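PDB 3EHM: SusD homolog from Bacteroides thetaiotaomicron, which probably binds mucin O-glycans as a SusD-like lipoprotein, serving the use of these host glycans by a human gut symbiont. Local coordinates for residues W81-S86 with G474-S479; E118-E123 with E176-I181; I153-D158 with N497-M502; D363-Y368 with P418-Y423; G414-K419 with Q433-I438. One frame throughout, in Å; residues are numbered along the deposited sequence.

Contact 1: residues W81-S86 with G474-S479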
# COMPACT_ATOMS: atom_id res chain seq x y z
N TRP A 81 4.11 16.70 4.48
CA TRP A 81 2.79 16.81 5.09
C TRP A 81 2.03 18.10 4.86
O TRP A 81 1.13 18.44 5.62
CB TRP A 81 2.92 16.55 6.60
CG TRP A 81 3.69 15.30 6.98
CD1 TRP A 81 4.65 14.67 6.24
CD2 TRP A 81 3.63 14.61 8.23
NE1 TRP A 81 5.20 13.63 6.96
CE2 TRP A 81 4.59 13.57 8.18
CE3 TRP A 81 2.86 14.77 9.39
CZ2 TRP A 81 4.79 12.70 9.26
CZ3 TRP A 81 3.07 13.90 10.46
CH2 TRP A 81 4.03 12.87 10.38
N ASN A 82 2.37 18.84 3.80
CA ASN A 82 1.66 20.07 3.49
C ASN A 82 0.64 19.70 2.42
O ASN A 82 0.93 19.70 1.22
CB ASN A 82 2.64 21.13 2.96
CG ASN A 82 2.01 22.51 2.89
OD1 ASN A 82 2.69 23.50 2.62
ND2 ASN A 82 0.71 22.58 3.13
N PHE A 83 -0.56 19.36 2.87
CA PHE A 83 -1.62 18.93 1.96
C PHE A 83 -2.35 20.08 1.27
O PHE A 83 -3.48 20.41 1.60
CB PHE A 83 -2.62 18.05 2.72
CG PHE A 83 -1.99 16.83 3.37
CD1 PHE A 83 -0.80 16.30 2.89
CD2 PHE A 83 -2.62 16.20 4.44
CE1 PHE A 83 -0.24 15.15 3.46
CE2 PHE A 83 -2.08 15.04 5.02
CZ PHE A 83 -0.89 14.52 4.53
N THR A 84 -1.68 20.67 0.29
CA THR A 84 -2.22 21.80 -0.46
C THR A 84 -3.41 21.43 -1.34
O THR A 84 -3.62 20.26 -1.66
CB THR A 84 -1.16 22.42 -1.37
OG1 THR A 84 -0.78 21.47 -2.37
CG2 THR A 84 0.07 22.80 -0.55
N ASP A 85 -4.17 22.45 -1.72
CA ASP A 85 -5.35 22.26 -2.55
C ASP A 85 -4.99 21.54 -3.85
O ASP A 85 -5.65 20.57 -4.24
CB ASP A 85 -5.98 23.62 -2.87
CG ASP A 85 -7.44 23.50 -3.24
OD1 ASP A 85 -8.28 23.41 -2.31
OD2 ASP A 85 -7.76 23.49 -4.44
N SER A 86 -3.94 22.00 -4.52
CA SER A 86 -3.53 21.39 -5.78
C SER A 86 -3.08 19.94 -5.64
O SER A 86 -3.46 19.09 -6.44
CB SER A 86 -2.40 22.20 -6.43
OG SER A 86 -1.27 22.25 -5.59
N GLY A 474 2.97 19.38 12.74
CA GLY A 474 2.20 20.58 12.99
C GLY A 474 1.35 20.99 11.80
O GLY A 474 0.29 21.60 11.97
N ARG A 475 1.80 20.66 10.60
CA ARG A 475 1.08 21.00 9.38
C ARG A 475 -0.26 20.28 9.23
O ARG A 475 -1.14 20.75 8.51
CB ARG A 475 1.94 20.73 8.14
CG ARG A 475 3.21 21.56 8.08
CD ARG A 475 3.87 21.52 6.71
NE ARG A 475 5.06 22.37 6.69
CZ ARG A 475 6.31 21.95 6.85
NH1 ARG A 475 6.56 20.66 7.02
NH2 ARG A 475 7.31 22.82 6.87
N ILE A 476 -0.42 19.15 9.91
CA ILE A 476 -1.68 18.41 9.81
C ILE A 476 -2.49 18.46 11.09
O ILE A 476 -3.54 17.83 11.19
CB ILE A 476 -1.47 16.93 9.44
CG1 ILE A 476 -0.71 16.22 10.56
CG2 ILE A 476 -0.73 16.83 8.12
CD1 ILE A 476 -0.60 14.72 10.37
N GLY A 477 -2.00 19.21 12.08
CA GLY A 477 -2.70 19.33 13.34
C GLY A 477 -2.30 18.31 14.39
O GLY A 477 -3.07 18.02 15.29
N ALA A 478 -1.08 17.78 14.28
CA ALA A 478 -0.59 16.79 15.24
C ALA A 478 0.75 17.25 15.81
O ALA A 478 1.28 18.28 15.39
CB ALA A 478 -0.42 15.43 14.55
N SER A 479 1.29 16.50 16.76
CA SER A 479 2.58 16.86 17.35
C SER A 479 3.59 15.74 17.15
O SER A 479 3.23 14.61 16.82
CB SER A 479 2.43 17.13 18.84
OG SER A 479 2.62 15.95 19.60
O HOH W 1 -1.48 19.45 5.61

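Contact 2: residues E118-E123 with E176-I181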
# COMPACT_ATOMS: atom_id res chain seq x y z
N GLU A 118 -21.13 -10.54 -20.48
CA GLU A 118 -21.06 -9.11 -20.23
C GLU A 118 -21.18 -8.85 -18.73
O GLU A 118 -20.56 -7.92 -18.21
CB GLU A 118 -22.17 -8.36 -20.97
CG GLU A 118 -21.96 -8.27 -22.46
CD GLU A 118 -22.56 -7.01 -23.04
OE1 GLU A 118 -23.73 -6.69 -22.72
OE2 GLU A 118 -21.87 -6.33 -23.82
N GLN A 119 -21.99 -9.66 -18.05
CA GLN A 119 -22.15 -9.52 -16.60
C GLN A 119 -20.80 -9.79 -15.94
O GLN A 119 -20.42 -9.13 -14.97
CB GLN A 119 -23.16 -10.53 -16.07
CG GLN A 119 -24.60 -10.29 -16.49
CD GLN A 119 -25.52 -11.40 -16.03
OE1 GLN A 119 -25.14 -12.24 -15.21
NE2 GLN A 119 -26.74 -11.41 -16.56
N ALA A 120 -20.09 -10.78 -16.48
CA ALA A 120 -18.77 -11.17 -15.97
C ALA A 120 -17.77 -10.04 -16.17
O ALA A 120 -16.94 -9.77 -15.29
CB ALA A 120 -18.29 -12.42 -16.69
N ILE A 121 -17.85 -9.38 -17.32
CA ILE A 121 -16.96 -8.27 -17.61
C ILE A 121 -17.16 -7.17 -16.57
O ILE A 121 -16.20 -6.64 -16.02
CB ILE A 121 -17.22 -7.69 -19.02
CG1 ILE A 121 -16.64 -8.64 -20.07
CG2 ILE A 121 -16.62 -6.30 -19.14
CD1 ILE A 121 -16.85 -8.18 -21.50
N LEU A 122 -18.43 -6.84 -16.31
CA LEU A 122 -18.75 -5.81 -15.34
C LEU A 122 -18.24 -6.17 -13.95
O LEU A 122 -17.68 -5.33 -13.25
CB LEU A 122 -20.26 -5.56 -15.29
CG LEU A 122 -20.76 -4.60 -14.20
CD1 LEU A 122 -20.09 -3.25 -14.35
CD2 LEU A 122 -22.27 -4.44 -14.30
N GLU A 123 -18.42 -7.43 -13.54
CA GLU A 123 -17.95 -7.84 -12.21
C GLU A 123 -16.43 -7.81 -12.11
O GLU A 123 -15.89 -7.50 -11.05
CB GLU A 123 -18.48 -9.23 -11.86
CG GLU A 123 -20.00 -9.29 -11.63
CD GLU A 123 -20.52 -8.16 -10.75
OE1 GLU A 123 -19.86 -7.80 -9.75
OE2 GLU A 123 -21.60 -7.62 -11.07
N GLU A 176 -19.78 -14.60 -6.45
CA GLU A 176 -20.91 -15.47 -6.72
C GLU A 176 -21.16 -15.63 -8.22
O GLU A 176 -21.41 -16.73 -8.71
CB GLU A 176 -22.18 -14.93 -6.06
CG GLU A 176 -23.44 -15.28 -6.84
CD GLU A 176 -24.65 -15.51 -5.97
OE1 GLU A 176 -24.47 -15.72 -4.74
OE2 GLU A 176 -25.78 -15.50 -6.50
N LEU A 177 -21.09 -14.52 -8.95
CA LEU A 177 -21.33 -14.57 -10.38
C LEU A 177 -20.17 -15.18 -11.15
O LEU A 177 -20.38 -16.06 -11.99
CB LEU A 177 -21.61 -13.16 -10.91
CG LEU A 177 -21.98 -13.08 -12.40
CD1 LEU A 177 -23.01 -11.98 -12.61
CD2 LEU A 177 -20.74 -12.84 -13.23
N LEU A 178 -18.95 -14.73 -10.86
CA LEU A 178 -17.77 -15.23 -11.55
C LEU A 178 -17.51 -16.71 -11.30
O LEU A 178 -16.87 -17.38 -12.11
CB LEU A 178 -16.55 -14.39 -11.17
CG LEU A 178 -16.67 -12.92 -11.60
CD1 LEU A 178 -15.48 -12.13 -11.11
CD2 LEU A 178 -16.78 -12.84 -13.12
N ASN A 179 -18.00 -17.22 -10.18
CA ASN A 179 -17.81 -18.63 -9.85
C ASN A 179 -18.62 -19.54 -10.78
O ASN A 179 -18.44 -20.76 -10.79
CB ASN A 179 -18.20 -18.90 -8.40
CG ASN A 179 -17.00 -18.85 -7.46
OD1 ASN A 179 -17.15 -18.74 -6.24
ND2 ASN A 179 -15.80 -18.94 -8.02
N THR A 180 -19.50 -18.95 -11.58
CA THR A 180 -20.32 -19.73 -12.51
C THR A 180 -19.76 -19.63 -13.93
O THR A 180 -20.27 -20.27 -14.85
CB THR A 180 -21.78 -19.25 -12.53
OG1 THR A 180 -21.85 -17.92 -13.06
CG2 THR A 180 -22.36 -19.27 -11.12
N ILE A 181 -18.72 -18.83 -14.09
CA ILE A 181 -18.08 -18.64 -15.40
C ILE A 181 -16.86 -19.55 -15.46
O ILE A 181 -15.95 -19.44 -14.64
CB ILE A 181 -17.63 -17.18 -15.59
CG1 ILE A 181 -18.80 -16.23 -15.34
CG2 ILE A 181 -17.07 -16.99 -16.99
CD1 ILE A 181 -19.95 -16.36 -16.32

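Contact 3: residues I153-D158 with N497-M502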
# COMPACT_ATOMS: atom_id res chain seq x y z
N ILE A 153 -24.31 15.19 -10.38
CA ILE A 153 -23.37 16.29 -10.52
C ILE A 153 -22.78 16.62 -9.14
O ILE A 153 -21.75 17.28 -9.02
CB ILE A 153 -24.09 17.55 -11.09
CG1 ILE A 153 -23.11 18.71 -11.26
CG2 ILE A 153 -25.25 17.94 -10.18
CD1 ILE A 153 -22.12 18.53 -12.41
N ALA A 154 -23.45 16.14 -8.09
CA ALA A 154 -23.02 16.37 -6.72
C ALA A 154 -23.04 15.06 -5.92
O ALA A 154 -23.89 14.85 -5.06
CB ALA A 154 -23.92 17.40 -6.05
N PRO A 155 -22.09 14.15 -6.21
CA PRO A 155 -21.95 12.85 -5.56
C PRO A 155 -22.07 12.85 -4.04
O PRO A 155 -21.45 13.67 -3.36
CB PRO A 155 -20.58 12.37 -6.02
CG PRO A 155 -20.50 12.93 -7.40
CD PRO A 155 -21.02 14.34 -7.21
N LYS A 156 -22.87 11.93 -3.52
CA LYS A 156 -23.07 11.78 -2.08
C LYS A 156 -21.95 10.88 -1.55
O LYS A 156 -21.61 9.87 -2.17
CB LYS A 156 -24.43 11.12 -1.82
CG LYS A 156 -24.72 10.79 -0.36
CD LYS A 156 -25.13 12.02 0.44
CE LYS A 156 -25.63 11.62 1.83
NZ LYS A 156 -26.09 12.79 2.63
N PHE A 157 -21.36 11.25 -0.42
CA PHE A 157 -20.28 10.46 0.18
C PHE A 157 -20.79 9.50 1.24
O PHE A 157 -21.81 9.77 1.90
CB PHE A 157 -19.22 11.38 0.80
CG PHE A 157 -18.29 12.01 -0.20
CD1 PHE A 157 -18.79 12.84 -1.21
CD2 PHE A 157 -16.92 11.79 -0.12
CE1 PHE A 157 -17.92 13.45 -2.12
CE2 PHE A 157 -16.05 12.39 -1.04
CZ PHE A 157 -16.55 13.22 -2.04
N ASP A 158 -20.09 8.38 1.40
CA ASP A 158 -20.44 7.37 2.39
C ASP A 158 -19.42 7.42 3.52
O ASP A 158 -18.26 7.74 3.29
CB ASP A 158 -20.38 5.96 1.78
CG ASP A 158 -21.35 5.77 0.63
OD1 ASP A 158 -22.57 5.75 0.88
OD2 ASP A 158 -20.89 5.64 -0.52
N ASN A 497 -16.53 23.57 -2.61
CA ASN A 497 -17.27 24.58 -3.37
C ASN A 497 -17.98 24.00 -4.59
O ASN A 497 -18.98 24.54 -5.05
CB ASN A 497 -16.31 25.68 -3.83
CG ASN A 497 -15.71 26.45 -2.67
OD1 ASN A 497 -14.62 27.01 -2.77
ND2 ASN A 497 -16.43 26.50 -1.55
N SER A 498 -17.46 22.88 -5.11
CA SER A 498 -18.04 22.25 -6.29
C SER A 498 -19.02 21.12 -6.01
O SER A 498 -19.68 20.61 -6.92
CB SER A 498 -16.92 21.74 -7.20
OG SER A 498 -16.05 22.80 -7.58
N ASN A 499 -19.12 20.71 -4.75
CA ASN A 499 -20.03 19.63 -4.36
C ASN A 499 -20.57 19.89 -2.95
O ASN A 499 -19.89 19.65 -1.96
CB ASN A 499 -19.30 18.29 -4.37
CG ASN A 499 -20.21 17.12 -4.03
OD1 ASN A 499 -21.30 17.31 -3.48
ND2 ASN A 499 -19.77 15.91 -4.35
N PRO A 500 -21.82 20.37 -2.86
CA PRO A 500 -22.43 20.66 -1.56
C PRO A 500 -22.62 19.46 -0.63
O PRO A 500 -22.92 19.63 0.55
CB PRO A 500 -23.76 21.32 -1.94
CG PRO A 500 -24.08 20.72 -3.27
CD PRO A 500 -22.73 20.74 -3.96
N ASN A 501 -22.45 18.24 -1.14
CA ASN A 501 -22.60 17.07 -0.28
C ASN A 501 -21.34 16.81 0.53
O ASN A 501 -21.35 15.99 1.46
CB ASN A 501 -22.95 15.83 -1.10
CG ASN A 501 -24.44 15.69 -1.35
OD1 ASN A 501 -25.24 15.79 -0.42
ND2 ASN A 501 -24.82 15.46 -2.60
N MSE A 502 -20.26 17.50 0.19
CA MSE A 502 -19.01 17.33 0.90
C MSE A 502 -19.01 18.02 2.26
O MSE A 502 -18.18 17.71 3.12
CB MSE A 502 -17.84 17.85 0.06
CG MSE A 502 -17.57 17.00 -1.17
SE MSE A 502 -15.97 17.49 -2.12
CE MSE A 502 -14.71 16.43 -1.09
O HOH W 2 -25.09 15.92 2.19
O HOH W 3 -22.20 13.39 1.17

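Contact 4: residues D363-Y368 with P418-Y423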
# COMPACT_ATOMS: atom_id res chain seq x y z
N ASP A 363 -2.58 -22.48 13.20
CA ASP A 363 -1.52 -21.98 14.07
C ASP A 363 -0.93 -20.70 13.48
O ASP A 363 -0.39 -20.72 12.38
CB ASP A 363 -0.42 -23.03 14.21
CG ASP A 363 0.69 -22.60 15.15
OD1 ASP A 363 1.84 -23.04 14.95
OD2 ASP A 363 0.41 -21.82 16.08
N PRO A 364 -1.01 -19.58 14.21
CA PRO A 364 -0.46 -18.31 13.72
C PRO A 364 0.98 -18.44 13.26
O PRO A 364 1.35 -17.96 12.19
CB PRO A 364 -0.61 -17.39 14.92
CG PRO A 364 -1.87 -17.89 15.56
CD PRO A 364 -1.67 -19.39 15.52
N LYS A 365 1.81 -19.11 14.07
CA LYS A 365 3.22 -19.30 13.75
C LYS A 365 3.43 -19.96 12.39
O LYS A 365 4.30 -19.56 11.62
CB LYS A 365 3.91 -20.15 14.82
CG LYS A 365 5.40 -20.36 14.57
CD LYS A 365 6.00 -21.31 15.60
CE LYS A 365 7.49 -21.52 15.35
NZ LYS A 365 8.04 -22.54 16.28
N THR A 366 2.63 -20.99 12.10
CA THR A 366 2.73 -21.70 10.84
C THR A 366 2.48 -20.76 9.67
O THR A 366 3.27 -20.70 8.72
CB THR A 366 1.72 -22.87 10.77
OG1 THR A 366 1.89 -23.73 11.90
CG2 THR A 366 1.94 -23.69 9.50
N PHE A 367 1.37 -20.02 9.72
CA PHE A 367 1.04 -19.08 8.66
C PHE A 367 2.12 -18.01 8.56
O PHE A 367 2.50 -17.60 7.46
CB PHE A 367 -0.32 -18.41 8.94
CG PHE A 367 -1.49 -19.35 8.90
CD1 PHE A 367 -1.64 -20.25 7.85
CD2 PHE A 367 -2.44 -19.34 9.91
CE1 PHE A 367 -2.73 -21.12 7.80
CE2 PHE A 367 -3.53 -20.21 9.88
CZ PHE A 367 -3.68 -21.10 8.82
N TYR A 368 2.60 -17.56 9.71
CA TYR A 368 3.65 -16.54 9.78
C TYR A 368 4.91 -16.99 9.06
O TYR A 368 5.43 -16.29 8.19
CB TYR A 368 3.99 -16.26 11.25
CG TYR A 368 5.19 -15.36 11.47
CD1 TYR A 368 5.13 -13.99 11.23
CD2 TYR A 368 6.38 -15.89 11.99
CE1 TYR A 368 6.21 -13.16 11.52
CE2 TYR A 368 7.46 -15.07 12.27
CZ TYR A 368 7.38 -13.71 12.04
OH TYR A 368 8.44 -12.91 12.36
N PRO A 418 12.69 -11.40 14.21
CA PRO A 418 11.98 -12.27 13.26
C PRO A 418 11.49 -13.58 13.87
O PRO A 418 10.43 -14.09 13.51
CB PRO A 418 13.01 -12.52 12.17
CG PRO A 418 13.96 -11.36 12.28
CD PRO A 418 14.08 -11.22 13.78
N LYS A 419 12.28 -14.13 14.79
CA LYS A 419 11.92 -15.42 15.41
C LYS A 419 10.62 -15.34 16.19
O LYS A 419 10.46 -14.53 17.09
CB LYS A 419 13.06 -15.91 16.31
CG LYS A 419 12.86 -17.32 16.82
CD LYS A 419 14.05 -17.78 17.64
CE LYS A 419 13.81 -19.16 18.23
NZ LYS A 419 14.94 -19.56 19.12
N TRP A 420 9.68 -16.22 15.84
CA TRP A 420 8.37 -16.24 16.47
C TRP A 420 8.38 -16.34 18.00
O TRP A 420 7.69 -15.59 18.68
CB TRP A 420 7.53 -17.37 15.88
CG TRP A 420 6.15 -17.43 16.44
CD1 TRP A 420 5.70 -18.24 17.45
CD2 TRP A 420 5.03 -16.63 16.04
NE1 TRP A 420 4.38 -17.99 17.71
CE2 TRP A 420 3.94 -17.01 16.86
CE3 TRP A 420 4.84 -15.63 15.08
CZ2 TRP A 420 2.67 -16.42 16.73
CZ3 TRP A 420 3.59 -15.05 14.96
CH2 TRP A 420 2.52 -15.44 15.78
N ASP A 421 9.17 -17.27 18.53
CA ASP A 421 9.24 -17.51 19.97
C ASP A 421 10.14 -16.56 20.77
O ASP A 421 10.30 -16.74 21.98
CB ASP A 421 9.69 -18.95 20.23
CG ASP A 421 8.86 -19.97 19.47
OD1 ASP A 421 7.61 -19.93 19.59
OD2 ASP A 421 9.45 -20.81 18.76
N ASP A 422 10.72 -15.56 20.10
CA ASP A 422 11.61 -14.61 20.76
C ASP A 422 10.88 -13.31 21.12
O ASP A 422 10.61 -12.49 20.24
CB ASP A 422 12.80 -14.32 19.84
CG ASP A 422 13.83 -13.41 20.47
OD1 ASP A 422 14.29 -13.70 21.59
OD2 ASP A 422 14.20 -12.40 19.83
N TYR A 423 10.57 -13.12 22.40
CA TYR A 423 9.83 -11.94 22.84
C TYR A 423 10.60 -10.88 23.62
O TYR A 423 11.31 -11.17 24.57
CB TYR A 423 8.61 -12.37 23.66
CG TYR A 423 7.73 -13.32 22.90
CD1 TYR A 423 7.77 -14.69 23.14
CD2 TYR A 423 6.91 -12.85 21.87
CE1 TYR A 423 7.03 -15.58 22.36
CE2 TYR A 423 6.17 -13.73 21.09
CZ TYR A 423 6.23 -15.09 21.34
OH TYR A 423 5.52 -15.95 20.53

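Contact 5: residues G414-K419 with Q433-I438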
# COMPACT_ATOMS: atom_id res chain seq x y z
N GLY A 414 12.62 -1.25 22.19
CA GLY A 414 11.34 -1.91 22.39
C GLY A 414 10.82 -2.63 21.16
O GLY A 414 9.65 -2.99 21.10
N ASN A 415 11.70 -2.86 20.18
CA ASN A 415 11.30 -3.52 18.95
C ASN A 415 11.46 -5.03 19.04
O ASN A 415 12.04 -5.55 20.00
CB ASN A 415 12.11 -2.95 17.77
CG ASN A 415 11.25 -2.70 16.54
OD1 ASN A 415 11.41 -1.69 15.84
ND2 ASN A 415 10.34 -3.62 16.26
N THR A 416 10.93 -5.75 18.05
CA THR A 416 10.97 -7.21 18.06
C THR A 416 11.86 -7.81 16.97
O THR A 416 12.34 -7.11 16.08
CB THR A 416 9.53 -7.76 17.90
OG1 THR A 416 9.52 -9.17 18.13
CG2 THR A 416 9.00 -7.48 16.49
N SER A 417 12.07 -9.12 17.06
CA SER A 417 12.91 -9.87 16.12
C SER A 417 12.05 -10.73 15.19
O SER A 417 10.83 -10.81 15.34
CB SER A 417 13.86 -10.77 16.89
OG SER A 417 13.13 -11.78 17.57
N PRO A 418 12.69 -11.40 14.21
CA PRO A 418 11.98 -12.27 13.26
C PRO A 418 11.49 -13.58 13.87
O PRO A 418 10.43 -14.09 13.51
CB PRO A 418 13.01 -12.52 12.17
CG PRO A 418 13.96 -11.36 12.28
CD PRO A 418 14.08 -11.22 13.78
N LYS A 419 12.28 -14.13 14.79
CA LYS A 419 11.92 -15.42 15.41
C LYS A 419 10.62 -15.34 16.19
O LYS A 419 10.46 -14.53 17.09
CB LYS A 419 13.06 -15.91 16.31
CG LYS A 419 12.86 -17.32 16.82
CD LYS A 419 14.05 -17.78 17.64
CE LYS A 419 13.81 -19.16 18.23
NZ LYS A 419 14.94 -19.56 19.12
N GLN A 433 3.27 -10.72 19.05
CA GLN A 433 3.11 -11.69 17.98
C GLN A 433 2.49 -10.96 16.79
O GLN A 433 2.88 -11.18 15.64
CB GLN A 433 2.21 -12.85 18.44
CG GLN A 433 2.84 -13.67 19.56
CD GLN A 433 1.98 -14.84 20.01
OE1 GLN A 433 0.77 -14.72 20.13
NE2 GLN A 433 2.62 -15.98 20.27
N LEU A 434 1.52 -10.08 17.06
CA LEU A 434 0.91 -9.30 15.99
C LEU A 434 1.98 -8.39 15.39
O LEU A 434 2.06 -8.21 14.18
CB LEU A 434 -0.24 -8.44 16.52
CG LEU A 434 -0.86 -7.47 15.49
CD1 LEU A 434 -1.51 -8.26 14.36
CD2 LEU A 434 -1.88 -6.57 16.16
N GLN A 435 2.80 -7.80 16.26
CA GLN A 435 3.86 -6.92 15.79
C GLN A 435 4.79 -7.64 14.81
O GLN A 435 5.18 -7.07 13.79
CB GLN A 435 4.67 -6.38 16.98
CG GLN A 435 5.79 -5.43 16.58
CD GLN A 435 6.56 -4.92 17.78
OE1 GLN A 435 6.78 -5.65 18.74
NE2 GLN A 435 6.99 -3.67 17.72
N LYS A 436 5.13 -8.89 15.12
CA LYS A 436 5.99 -9.69 14.25
C LYS A 436 5.28 -9.91 12.91
O LYS A 436 5.89 -9.76 11.85
CB LYS A 436 6.31 -11.05 14.89
CG LYS A 436 7.22 -10.99 16.12
CD LYS A 436 7.43 -12.38 16.71
CE LYS A 436 8.29 -12.36 17.98
NZ LYS A 436 9.69 -11.92 17.72
N ILE A 437 4.00 -10.28 12.97
CA ILE A 437 3.21 -10.52 11.76
C ILE A 437 3.16 -9.29 10.86
O ILE A 437 3.43 -9.38 9.66
CB ILE A 437 1.76 -10.92 12.12
CG1 ILE A 437 1.75 -12.29 12.80
CG2 ILE A 437 0.89 -10.95 10.85
CD1 ILE A 437 0.39 -12.66 13.39
N ILE A 438 2.81 -8.14 11.43
CA ILE A 438 2.71 -6.90 10.66
C ILE A 438 4.07 -6.41 10.16
O ILE A 438 4.17 -5.87 9.06
CB ILE A 438 2.05 -5.79 11.50
CG1 ILE A 438 0.67 -6.24 11.97
CG2 ILE A 438 1.92 -4.51 10.66
CD1 ILE A 438 -0.27 -6.66 10.84
O HOH W 4 8.41 -5.45 20.79

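Contact 1: residues W81-S86 with G474-S479
Ile476 makes the close packing, its two branches set against two aromatic rings. With CG1 in the crowded position between backbone N and carbonyl carbon (chi1 65°), Ile476 CD1 comes within 3.6 Å of Trp81 CE3, crossing the indole obliquely, while Ile476 CG2 lies 3.8 Å from Phe83 CE2. A beta-branched residue suits the place, offering separate apolar arms. Residues outside the segments complete the setting of the rings: Thr313 hydrogen-bonds to the indole NE1, and Phe489 stands edge-to-face with Phe83. Each segment contains a turn: Gly477, with positive phi, closes helix 472-475 in a Schellman motif, and Phe83 centres an inverse gamma turn leading into helix 85-110. Arg475 CB packs on Trp81 O at 3.5 Å, but the outer side chain, partly exposed like Asn82, is looser: Arg475 CD brushes Asn82 CB at 4.0 Å, and the guanidinium forms a salt bridge with Asp469. One water links the segments, donating to Trp81 O (2.8 Å) and Arg475 O and accepting from Phe83 N.

Contact 2: residues E118-E123 with E176-I181
Leu177 buries the largest area in this contact between two helix segments. Its CG stands anti to the backbone N (chi1 -176°), and chi2 of 145° lies well off a staggered value, turning the two methyls to different neighbours. Leu177 CD1 touches Gln119 OE1 at 3.4 Å, whereas Leu177 CD2 sits 3.8 Å from Ala120 CA. Gln119 is extended beyond CG and crosses the leucine at about a right angle, so its aliphatic part also packs on CD1; its NE2 has a weak bond to Ser113 O. Alanine suits the centre, since its small CB lets the backbones approach and still meets Leu178 CD2 at 3.9 Å and Ile181 CG1 at 4.1 Å. Leu178 CG is anti to the carbonyl carbon, which brings its end to Ala120 and Glu123 CB. Glu123 bends at chi2 (-45°), resting its CG 4.0 Å from Leu177 CD2. Helices 116-140 and 160-178 pack together here within the largely helical, TPR-related SusD fold, with Leu178 also touching helix 197-215. At the end of the second segment's helical part, Leu177 O accepts from both Thr180 N and Thr180 OG1. Between the two segments themselves cohesion rests on van der Waals contact; a polar link between the helices comes from Ser174, just before 176-181, which with Asn126 holds OE1 of the buried Glu123.

Contact 3: residues I153-D158 with N497-M502
Asn499 CG stands anti to its backbone N (chi1 -178°), while Asn501 CG is anti to the carbonyl carbon (chi1 -86°); these settings send both carboxamides to successive carbonyls of the 153-158 loop. Asn499 ND2 donates to Pro155 O at 3.0 Å, nearly straight (168°), in the carbonyl plane and on a lone pair. Asn501 ND2 reaches Ala154 O at 2.7 Å, but comes from above that carbonyl's plane. Asparagine suits both places because a primary amide can donate to a backbone oxygen while its own oxygen accepts. Asn499 OD1 does so at once, taking Asn501 N at 2.8 Å in an Asx turn, so one side chain shapes its own segment and grips the other. The motif follows the short helix 495-498 and joins it to the loop between helices 116-140 and 160-178. Beneath the polar pair lies an apolar patch: Phe157 CE1 meets CG of Met502, present as selenomethionine, at 3.7 Å, and the selenium makes an oblique Met-aromatic contact with the ring. Asn499 ND2 lies at the ring's edge, and Leu508 of helix 505-509 also packs on Phe157. Two waters join the segments on the Lys156-Asn501 side. One accepts from Phe157 N at 2.8 Å and donates to Asn501 O; another donates to Asn501 OD1 at 2.6 Å and is weakly bonded by Lys156 NZ, whose main partner is Glu504.

Contact 4: residues D363-Y368 with P418-Y423
Here the first turn of helix 364-378, in the helical SusD-like fold, meets a type I beta turn running from Lys419 to Asp422. The indole of Trp420, a broad flat surface, is the centrepiece: Pro364 and Lys365 lie over one face and Tyr368 comes in obliquely. Lys365 is fully extended, its CB 3.6 Å from the centroid of the five-membered ring and almost on the ring normal, a CH-pi contact. A long aliphatic chain suits this place, lining the indole before its ammonium forms a salt bridge, Lys365 NZ to Asp421 OD2 at 3.3 Å, with a weak hydrogen bond. Pro364 CB touches Trp420 CH2, 3.8 Å away. The Tyr368 and indole planes stand 51° apart, and Trp420 CE3 lies over the tyrosine face, 3.5 Å from Tyr368 CD2. On the indole's opposite face sits Tyr423 OH, itself bonded to Gln433. Tyrosine suits position 368 by offering a ring to the indole and a hydroxyl beyond it: Tyr368 OH donates to Pro418 O at 2.6 Å, in the carbonyl plane and on a lone pair.

Contact 5: residues G414-K419 with Q433-I438
Lys436 lays its methylenes along the 414-419 loop, with CE only 3.2 Å from Lys419 O. Straight as far as CE, the chain then bends (chi4 -66°) so that NZ drops among several oxygens. Lys436 NZ donates to Thr416 OG1 at 2.8 Å, to Ser417 O at 2.9 Å and to Lys419 O at 2.8 Å, standing above both carbonyl planes and not on their lone pairs. With Asp422 O that makes four acceptors for three hydrogens, so at least one must be shared. Lysine suits such a spot, since its ammonium can gather the carbonyls and a hydroxyl of an irregular loop; Glu432, which bonds to Thr416 OG1, may offset part of the charge through this second shell. Gln435 meets Thr416 tip to tip, and one water donates to both Gln435 OE1 (2.6 Å) and Gly414 O (2.8 Å). The loop borders helix 429-445, whose Leu434 and Ile437 turn to helix 344-356, while Ile438 packs on helix 449-459 and Tyr368 of helix 364-378 touches Lys436.

In the fold
From the N terminus, contact 1 opens first, just before helix 85-110, and closes only near the C-terminal end. Contact 2 lies nested inside that loop, opening on helix 116-140 and closing at 176-181, on the other side of the chain's centre. Contact 3 opens between those two, so it crosses contact 2, and it closes beyond contact 1, which it also crosses; contacts 1 and 3 tie the ends of the short helices 472-475 and 495-498 to loops flanking the early helices. Contacts 4 and 5 nest inside both long loops. Contact 4 opens on helix 364-378 and closes at 418-423; contact 5 starts on that closing stretch, sharing Pro418 and Lys419, and closes on helix 429-445.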